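Local coordinates for hypothetical protein PH1952 (Pyrococcus horikoshii, PDB 1ZJJ) that probably acts as a magnesium-dependent phosphatase of the haloacid dehalogenase (HAD) superfamily, though its natural substrate is not established, at residues R14-I19 with R51-K56; P191-V196 with K220-K225; V195-E198 with E204-M207. One frame throughout, in Å; residues are numbered along the deposited sequence.

Interaction 1: residues R14-I19 with R51-K56; sequences RGNRAI and REKLLK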
loop_
_atom_site.group_PDB
_atom_site.type_symbol
_atom_site.label_atom_id
_atom_site.label_comp_id
_atom_site.label_asym_id
_atom_site.label_seq_id
_atom_site.Cartn_x
_atom_site.Cartn_y
_atom_site.Cartn_z
ATOM N N ARG B 14 15.391 23.469 4.368
ATOM C CA ARG B 14 14.528 22.630 5.169
ATOM C C ARG B 14 13.121 23.203 5.093
ATOM O O ARG B 14 12.791 24.168 5.775
ATOM C CB ARG B 14 15.058 22.553 6.607
ATOM C CG ARG B 14 15.635 23.839 7.182
ATOM C CD ARG B 14 16.605 23.472 8.297
ATOM N NE ARG B 14 16.119 22.339 9.087
ATOM C CZ ARG B 14 15.279 22.455 10.109
ATOM N NH1 ARG B 14 14.844 23.657 10.455
ATOM N NH2 ARG B 14 14.884 21.383 10.791
ATOM N N GLY B 15 12.303 22.609 4.226
ATOM C CA GLY B 15 10.946 23.088 4.045
ATOM C C GLY B 15 10.980 24.475 3.437
ATOM O O GLY B 15 11.515 24.669 2.351
ATOM N N ASN B 16 10.416 25.443 4.146
ATOM C CA ASN B 16 10.397 26.820 3.677
ATOM C C ASN B 16 11.438 27.645 4.416
ATOM O O ASN B 16 11.310 28.863 4.532
ATOM C CB ASN B 16 9.010 27.436 3.880
ATOM C CG ASN B 16 7.991 26.903 2.895
ATOM O OD1 ASN B 16 8.335 26.533 1.771
ATOM N ND2 ASN B 16 6.728 26.879 3.302
ATOM N N ARG B 17 12.465 26.971 4.925
ATOM C CA ARG B 17 13.516 27.664 5.645
ATOM C C ARG B 17 14.850 27.514 4.945
ATOM O O ARG B 17 15.222 26.413 4.534
ATOM N N ALA B 18 15.572 28.619 4.797
ATOM C CA ALA B 18 16.878 28.586 4.143
ATOM C C ALA B 18 17.927 28.060 5.108
ATOM O O ALA B 18 17.838 28.294 6.317
ATOM C CB ALA B 18 17.269 29.994 3.674
ATOM N N ILE B 19 18.911 27.338 4.585
ATOM C CA ILE B 19 19.996 26.833 5.418
ATOM C C ILE B 19 21.160 27.785 5.186
ATOM O O ILE B 19 21.564 28.026 4.046
ATOM C CB ILE B 19 20.402 25.393 5.040
ATOM C CG1 ILE B 19 19.355 24.418 5.572
ATOM C CG2 ILE B 19 21.775 25.065 5.617
ATOM C CD1 ILE B 19 19.643 22.976 5.270
ATOM N N ARG B 51 14.298 24.669 -9.761
ATOM C CA ARG B 51 15.208 25.805 -9.879
ATOM C C ARG B 51 14.532 27.014 -9.237
ATOM O O ARG B 51 15.181 27.800 -8.553
ATOM C CB ARG B 51 15.531 26.119 -11.346
ATOM C CG ARG B 51 16.143 27.502 -11.562
ATOM C CD ARG B 51 16.433 27.762 -13.035
ATOM N NE ARG B 51 16.564 29.188 -13.349
ATOM C CZ ARG B 51 17.558 29.971 -12.932
ATOM N NH1 ARG B 51 18.530 29.478 -12.175
ATOM N NH2 ARG B 51 17.581 31.257 -13.273
ATOM N N GLU B 52 13.227 27.159 -9.446
ATOM C CA GLU B 52 12.508 28.289 -8.859
ATOM C C GLU B 52 12.475 28.181 -7.332
ATOM O O GLU B 52 12.720 29.162 -6.625
ATOM C CB GLU B 52 11.080 28.374 -9.417
ATOM C CG GLU B 52 11.010 28.547 -10.939
ATOM C CD GLU B 52 11.841 29.722 -11.448
ATOM O OE1 GLU B 52 11.515 30.880 -11.113
ATOM O OE2 GLU B 52 12.827 29.485 -12.180
ATOM N N LYS B 53 12.181 26.991 -6.816
ATOM C CA LYS B 53 12.142 26.800 -5.368
ATOM C C LYS B 53 13.507 27.145 -4.769
ATOM O O LYS B 53 13.596 27.822 -3.741
ATOM C CB LYS B 53 11.770 25.345 -5.039
ATOM C CG LYS B 53 12.114 24.879 -3.619
ATOM C CD LYS B 53 11.314 25.584 -2.528
ATOM C CE LYS B 53 11.702 25.054 -1.146
ATOM N NZ LYS B 53 10.864 25.626 -0.052
ATOM N N LEU B 54 14.568 26.678 -5.418
ATOM C CA LEU B 54 15.915 26.943 -4.941
ATOM C C LEU B 54 16.194 28.441 -4.925
ATOM O O LEU B 54 16.766 28.965 -3.962
ATOM C CB LEU B 54 16.934 26.208 -5.809
ATOM C CG LEU B 54 17.031 24.705 -5.524
ATOM C CD1 LEU B 54 17.960 24.047 -6.516
ATOM C CD2 LEU B 54 17.538 24.479 -4.106
ATOM N N LEU B 55 15.789 29.128 -5.989
ATOM C CA LEU B 55 15.979 30.572 -6.054
ATOM C C LEU B 55 15.372 31.215 -4.818
ATOM O O LEU B 55 15.983 32.096 -4.204
ATOM C CB LEU B 55 15.324 31.148 -7.310
ATOM C CG LEU B 55 16.152 31.054 -8.594
ATOM C CD1 LEU B 55 15.322 31.476 -9.792
ATOM C CD2 LEU B 55 17.384 31.939 -8.459
ATOM N N LYS B 56 14.172 30.764 -4.455
ATOM C CA LYS B 56 13.460 31.279 -3.284
ATOM C C LYS B 56 14.211 31.019 -1.994
ATOM O O LYS B 56 14.027 31.720 -1.005
ATOM C CB LYS B 56 12.060 30.657 -3.169
ATOM C CG LYS B 56 10.953 31.422 -3.892
ATOM C CD LYS B 56 10.513 30.716 -5.172
ATOM C CE LYS B 56 9.006 30.875 -5.440
ATOM N NZ LYS B 56 8.495 32.225 -5.863
#
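Lys53 of helix 47-56 reaches across to the tight turn at Gly15 and Asn16, and its ammonium group makes both of the close approaches in this small surface contact, which buries 86 Å² in all. A hydrogen bond runs from Lys53 NZ to Gly15 O at 2.7 Å. It meets the oxygen at a C=O...N angle of 138°, with the donor tilted 34° from the carbonyl plane. Lys53 CE follows at 3.5 Å from Gly15 O. The lysine chain leaves the helix with CG anti to the backbone N, bends at its second torsion and then runs extended to NZ, a course that delivers the charge to the turn.

Gly15 sits in a type II' beta turn from Arg14 to Arg17, the tip of the two-stranded hairpin 13-14/17-18 that follows the DxDx(T/V) pattern of HAD enzymes; hairpins at this place are known in the superfamily as the flap. Gly15 has a phi of 66°, the positive value of the first inner position of such a turn, and its N donates to Asp9 OD2, tying the turn to a magnesium-site residue.

Asn16 comes in across the lysine at about a right angle, placing OD1 3.2 Å from Lys53 NZ. Lys53 also makes a cation-pi contact with Tyr13, from the first strand of the hairpin.

Interaction 2: residues P191-V196 with K220-K225; sequences PMYEVV and KKFGMK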
loop_
_atom_site.group_PDB
_atom_site.type_symbol
_atom_site.label_atom_id
_atom_site.label_comp_id
_atom_site.label_asym_id
_atom_site.label_seq_id
_atom_site.Cartn_x
_atom_site.Cartn_y
_atom_site.Cartn_z
ATOM N N PRO B 191 19.069 2.564 -11.105
ATOM C CA PRO B 191 18.705 3.431 -12.231
ATOM C C PRO B 191 19.090 4.893 -11.984
ATOM O O PRO B 191 19.498 5.608 -12.907
ATOM C CB PRO B 191 17.188 3.253 -12.330
ATOM C CG PRO B 191 16.993 1.839 -11.858
ATOM C CD PRO B 191 17.905 1.783 -10.650
ATOM N N MET B 192 18.958 5.332 -10.734
ATOM C CA MET B 192 19.288 6.708 -10.370
ATOM C C MET B 192 20.794 6.911 -10.492
ATOM O O MET B 192 21.254 7.955 -10.945
ATOM C CB MET B 192 18.849 7.005 -8.935
ATOM C CG MET B 192 18.753 8.486 -8.615
ATOM S SD MET B 192 17.327 9.237 -9.435
ATOM C CE MET B 192 16.562 10.068 -8.076
ATOM N N TYR B 193 21.561 5.904 -10.081
ATOM C CA TYR B 193 23.017 5.983 -10.161
ATOM C C TYR B 193 23.432 6.035 -11.623
ATOM O O TYR B 193 24.361 6.746 -11.991
ATOM C CB TYR B 193 23.670 4.767 -9.498
ATOM C CG TYR B 193 25.185 4.813 -9.522
ATOM C CD1 TYR B 193 25.886 5.735 -8.744
ATOM C CD2 TYR B 193 25.915 3.961 -10.350
ATOM C CE1 TYR B 193 27.275 5.809 -8.793
ATOM C CE2 TYR B 193 27.306 4.024 -10.404
ATOM C CZ TYR B 193 27.978 4.952 -9.627
ATOM O OH TYR B 193 29.346 5.044 -9.704
ATOM N N GLU B 194 22.734 5.270 -12.456
ATOM C CA GLU B 194 23.037 5.244 -13.877
ATOM C C GLU B 194 22.908 6.646 -14.449
ATOM O O GLU B 194 23.704 7.054 -15.288
ATOM C CB GLU B 194 22.104 4.273 -14.609
ATOM C CG GLU B 194 22.264 4.295 -16.113
ATOM C CD GLU B 194 21.507 3.172 -16.801
ATOM O OE1 GLU B 194 20.338 2.930 -16.444
ATOM O OE2 GLU B 194 22.083 2.539 -17.708
ATOM N N VAL B 195 21.910 7.393 -13.986
ATOM C CA VAL B 195 21.721 8.760 -14.470
ATOM C C VAL B 195 22.837 9.703 -14.014
ATOM O O VAL B 195 23.336 10.509 -14.797
ATOM C CB VAL B 195 20.355 9.325 -14.023
ATOM C CG1 VAL B 195 20.259 10.798 -14.376
ATOM C CG2 VAL B 195 19.239 8.560 -14.719
ATOM N N VAL B 196 23.223 9.603 -12.747
ATOM C CA VAL B 196 24.298 10.434 -12.207
ATOM C C VAL B 196 25.590 10.156 -12.969
ATOM O O VAL B 196 26.305 11.071 -13.361
ATOM C CB VAL B 196 24.528 10.139 -10.699
ATOM C CG1 VAL B 196 25.815 10.808 -10.221
ATOM C CG2 VAL B 196 23.342 10.637 -9.877
ATOM N N LYS B 220 26.708 4.121 -0.389
ATOM C CA LYS B 220 27.385 2.869 -0.050
ATOM C C LYS B 220 27.225 1.759 -1.081
ATOM O O LYS B 220 28.169 1.029 -1.350
ATOM C CB LYS B 220 26.899 2.368 1.304
ATOM C CG LYS B 220 27.139 3.347 2.419
ATOM C CD LYS B 220 28.523 3.967 2.314
ATOM C CE LYS B 220 29.569 3.072 2.961
ATOM N NZ LYS B 220 29.169 2.504 4.274
ATOM N N LYS B 221 26.030 1.619 -1.642
ATOM C CA LYS B 221 25.786 0.584 -2.638
ATOM C C LYS B 221 26.541 0.839 -3.932
ATOM O O LYS B 221 26.926 -0.099 -4.623
ATOM C CB LYS B 221 24.284 0.465 -2.923
ATOM C CG LYS B 221 23.507 -0.187 -1.783
ATOM C CD LYS B 221 22.003 -0.099 -1.981
ATOM C CE LYS B 221 21.604 -0.510 -3.392
ATOM N NZ LYS B 221 20.145 -0.369 -3.603
ATOM N N PHE B 222 26.772 2.106 -4.254
ATOM C CA PHE B 222 27.473 2.429 -5.490
ATOM C C PHE B 222 28.861 3.054 -5.347
ATOM O O PHE B 222 29.396 3.637 -6.289
ATOM C CB PHE B 222 26.558 3.283 -6.364
ATOM C CG PHE B 222 25.262 2.601 -6.680
ATOM C CD1 PHE B 222 25.233 1.501 -7.531
ATOM C CD2 PHE B 222 24.085 2.996 -6.053
ATOM C CE1 PHE B 222 24.046 0.796 -7.747
ATOM C CE2 PHE B 222 22.898 2.301 -6.261
ATOM C CZ PHE B 222 22.879 1.199 -7.109
ATOM N N GLY B 223 29.439 2.917 -4.160
ATOM C CA GLY B 223 30.783 3.421 -3.924
ATOM C C GLY B 223 31.016 4.918 -3.959
ATOM O O GLY B 223 32.075 5.381 -4.389
ATOM N N MET B 224 30.030 5.681 -3.514
ATOM C CA MET B 224 30.156 7.130 -3.466
ATOM C C MET B 224 30.502 7.460 -2.023
ATOM O O MET B 224 30.053 6.768 -1.107
ATOM C CB MET B 224 28.826 7.800 -3.803
ATOM C CG MET B 224 28.230 7.403 -5.127
ATOM S SD MET B 224 26.525 7.959 -5.202
ATOM C CE MET B 224 26.742 9.725 -5.542
ATOM N N LYS B 225 31.299 8.501 -1.807
ATOM C CA LYS B 225 31.625 8.885 -0.440
ATOM C C LYS B 225 30.293 9.247 0.207
ATOM O O LYS B 225 29.556 10.092 -0.311
ATOM C CB LYS B 225 32.565 10.093 -0.420
ATOM C CG LYS B 225 32.920 10.571 0.986
ATOM C CD LYS B 225 33.776 11.829 0.959
ATOM C CE LYS B 225 35.181 11.546 0.456
ATOM N NZ LYS B 225 35.926 10.678 1.411
#
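Tyr193 and Phe222 meet as an offset stack, their ring centroids 4.7 Å apart and their planes only 10° from parallel. The two side chains run antiparallel alongside one another, which brings each CB over the partner's ring. Two reciprocal CH-pi contacts result: Phe222 CB lies 3.6 Å from the Tyr193 ring centroid, and Tyr193 CB lies 3.9 Å from that of Phe222, both within 16° of the ring normal. With Tyr193 CG anti to the backbone N (chi1 -179°), the phenol extends from helix 190-199 across to Phe222. The opposite face of the Phe222 ring carries Lys221 CB.

Phe222 is the first residue to leave helical angles after helix 212-221, and the chain then passes through Gly223 and Met224 into strand 225-229. The stack thus joins helix 190-199 to the connection between helix 212-221 and strand 225-229 in the Rossmann-like HAD core, with Phe218 also meeting the Phe222 ring.

The remaining contacts are apolar and sulfur-aromatic. Met224 CG packs 4.1 Å from Tyr193 CE1, while Met224 SD stands at the edge of the Tyr193 ring, 5.3 Å from its centroid, a Met-aromatic contact.

Interaction 3: residues V195-E198 with E204-M207; sequences VVRE and ELWM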
loop_
_atom_site.group_PDB
_atom_site.type_symbol
_atom_site.label_atom_id
_atom_site.label_comp_id
_atom_site.label_asym_id
_atom_site.label_seq_id
_atom_site.Cartn_x
_atom_site.Cartn_y
_atom_site.Cartn_z
ATOM N N VAL B 195 21.910 7.393 -13.986
ATOM C CA VAL B 195 21.721 8.760 -14.470
ATOM C C VAL B 195 22.837 9.703 -14.014
ATOM O O VAL B 195 23.336 10.509 -14.797
ATOM C CB VAL B 195 20.355 9.325 -14.023
ATOM C CG1 VAL B 195 20.259 10.798 -14.376
ATOM C CG2 VAL B 195 19.239 8.560 -14.719
ATOM N N VAL B 196 23.223 9.603 -12.747
ATOM C CA VAL B 196 24.298 10.434 -12.207
ATOM C C VAL B 196 25.590 10.156 -12.969
ATOM O O VAL B 196 26.305 11.071 -13.361
ATOM C CB VAL B 196 24.528 10.139 -10.699
ATOM C CG1 VAL B 196 25.815 10.808 -10.221
ATOM C CG2 VAL B 196 23.342 10.637 -9.877
ATOM N N ARG B 197 25.876 8.874 -13.174
ATOM C CA ARG B 197 27.081 8.440 -13.871
ATOM C C ARG B 197 27.190 8.941 -15.289
ATOM O O ARG B 197 28.273 9.260 -15.777
ATOM C CB ARG B 197 27.155 6.917 -13.890
ATOM C CG ARG B 197 28.168 6.389 -12.934
ATOM C CD ARG B 197 29.496 7.036 -13.227
ATOM N NE ARG B 197 30.424 6.847 -12.131
ATOM C CZ ARG B 197 31.415 7.671 -11.828
ATOM N NH1 ARG B 197 31.631 8.772 -12.530
ATOM N NH2 ARG B 197 32.195 7.366 -10.814
ATOM N N GLU B 198 26.049 8.961 -15.952
ATOM C CA GLU B 198 25.925 9.409 -17.322
ATOM C C GLU B 198 26.294 10.896 -17.414
ATOM O O GLU B 198 26.900 11.342 -18.385
ATOM C CB GLU B 198 24.467 9.146 -17.771
ATOM C CG GLU B 198 23.959 9.906 -18.984
ATOM C CD GLU B 198 24.739 9.621 -20.232
ATOM O OE1 GLU B 198 25.329 8.527 -20.343
ATOM O OE2 GLU B 198 24.769 10.506 -21.112
ATOM N N GLU B 204 35.157 11.046 -9.253
ATOM C CA GLU B 204 35.056 10.376 -7.959
ATOM C C GLU B 204 33.800 11.049 -7.445
ATOM O O GLU B 204 33.764 12.270 -7.325
ATOM C CB GLU B 204 36.235 10.741 -7.068
ATOM C CG GLU B 204 35.977 10.428 -5.618
ATOM C CD GLU B 204 37.116 10.858 -4.722
ATOM O OE1 GLU B 204 36.936 10.781 -3.491
ATOM O OE2 GLU B 204 38.187 11.267 -5.239
ATOM N N LEU B 205 32.775 10.265 -7.152
ATOM C CA LEU B 205 31.502 10.815 -6.703
ATOM C C LEU B 205 31.295 10.858 -5.202
ATOM O O LEU B 205 31.640 9.914 -4.494
ATOM C CB LEU B 205 30.349 10.018 -7.326
ATOM C CG LEU B 205 30.310 9.887 -8.849
ATOM C CD1 LEU B 205 29.142 8.990 -9.254
ATOM C CD2 LEU B 205 30.181 11.267 -9.473
ATOM N N TRP B 206 30.726 11.968 -4.735
ATOM C CA TRP B 206 30.396 12.164 -3.325
ATOM C C TRP B 206 28.881 12.370 -3.256
ATOM O O TRP B 206 28.305 13.052 -4.105
ATOM C CB TRP B 206 31.063 13.415 -2.757
ATOM C CG TRP B 206 32.541 13.327 -2.527
ATOM C CD1 TRP B 206 33.391 12.337 -2.940
ATOM C CD2 TRP B 206 33.353 14.307 -1.873
ATOM N NE1 TRP B 206 34.684 12.648 -2.586
ATOM C CE2 TRP B 206 34.689 13.852 -1.931
ATOM C CE3 TRP B 206 33.079 15.530 -1.245
ATOM C CZ2 TRP B 206 35.755 14.578 -1.385
ATOM C CZ3 TRP B 206 34.137 16.254 -0.702
ATOM C CH2 TRP B 206 35.459 15.774 -0.777
ATOM N N MET B 207 28.246 11.784 -2.250
ATOM C CA MET B 207 26.802 11.916 -2.062
ATOM C C MET B 207 26.553 12.587 -0.716
ATOM O O MET B 207 27.032 12.122 0.315
ATOM C CB MET B 207 26.134 10.541 -2.071
ATOM C CG MET B 207 24.621 10.562 -1.883
ATOM S SD MET B 207 23.773 11.317 -3.283
ATOM C CE MET B 207 22.442 12.222 -2.444
#
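Over one face of the Arg197 guanidinium lies Leu205 CD1, 3.6 Å above the plane and centred on the group, with Arg197 CZ its nearest atom at 3.7 Å. Leu205 CG approaches the same group near Arg197 NH2, also at 3.7 Å. The polar atoms of the guanidinium are occupied elsewhere: NH1 donates to Phe200 O, NH2 to Glu203 O, and NE is hydrogen-bonded to Tyr193 OH. Bonds at all three nitrogens fix the rotation of the plane, so the leucine meets a flat group already held in place. The other flat group, the Trp206 indole, has Glu204 OE1 at its edge and only 3° out of the ring plane. Trp206 NE1 gives it a nearly straight hydrogen bond of 3.1 Å, N-H...O 168°, although the carboxylate is met from above its own plane, 56° out.

Helix 190-199, which holds segment 195-198, packs on the six-stranded parallel sheet of the Rossmann-like HAD core and leads by a short connection into strand 204-209, which lies between strands 2-6 and 225-229. The strand bonds to strand 2-6 through Glu204 and Trp206, and to strand 225-229 through Leu205. Leu205 points toward the helix, with CG anti to its carbonyl carbon, and lies between helix and sheet.

Val196 adds the apolar part: CG1, anti to the backbone N, reaches Leu205 CD1 at 3.9 Å. A single leucine methyl thereby touches both the valine and the arginine plane. Replacing Arg197 by an alanine would remove the flat group, and would probably uncover that side of Leu205 and leave Phe200 O, Glu203 O and Tyr193 OH without this partner.

In the fold
Interactions 2 and 3 form one continuous region: their centres are about 6 Å apart, they share Val195 and Val196, and both use helix 190-199. Backbone pairing joins them too, since Lys225 O lies 2.9 Å from Met207 N and Lys225 N lies 3.1 Å from Leu205 O, probable hydrogen bonds between neighbouring parallel strands. Interaction 1 stands apart, its centre about 25 Å from that of interaction 2 and about 23 Å from that of interaction 3. The magnesium ion, held by Asp7, Asp9 and Asp210, is about 10 Å from Gly15 in interaction 1 and about 14 Å from the Met224 side chain in interaction 2.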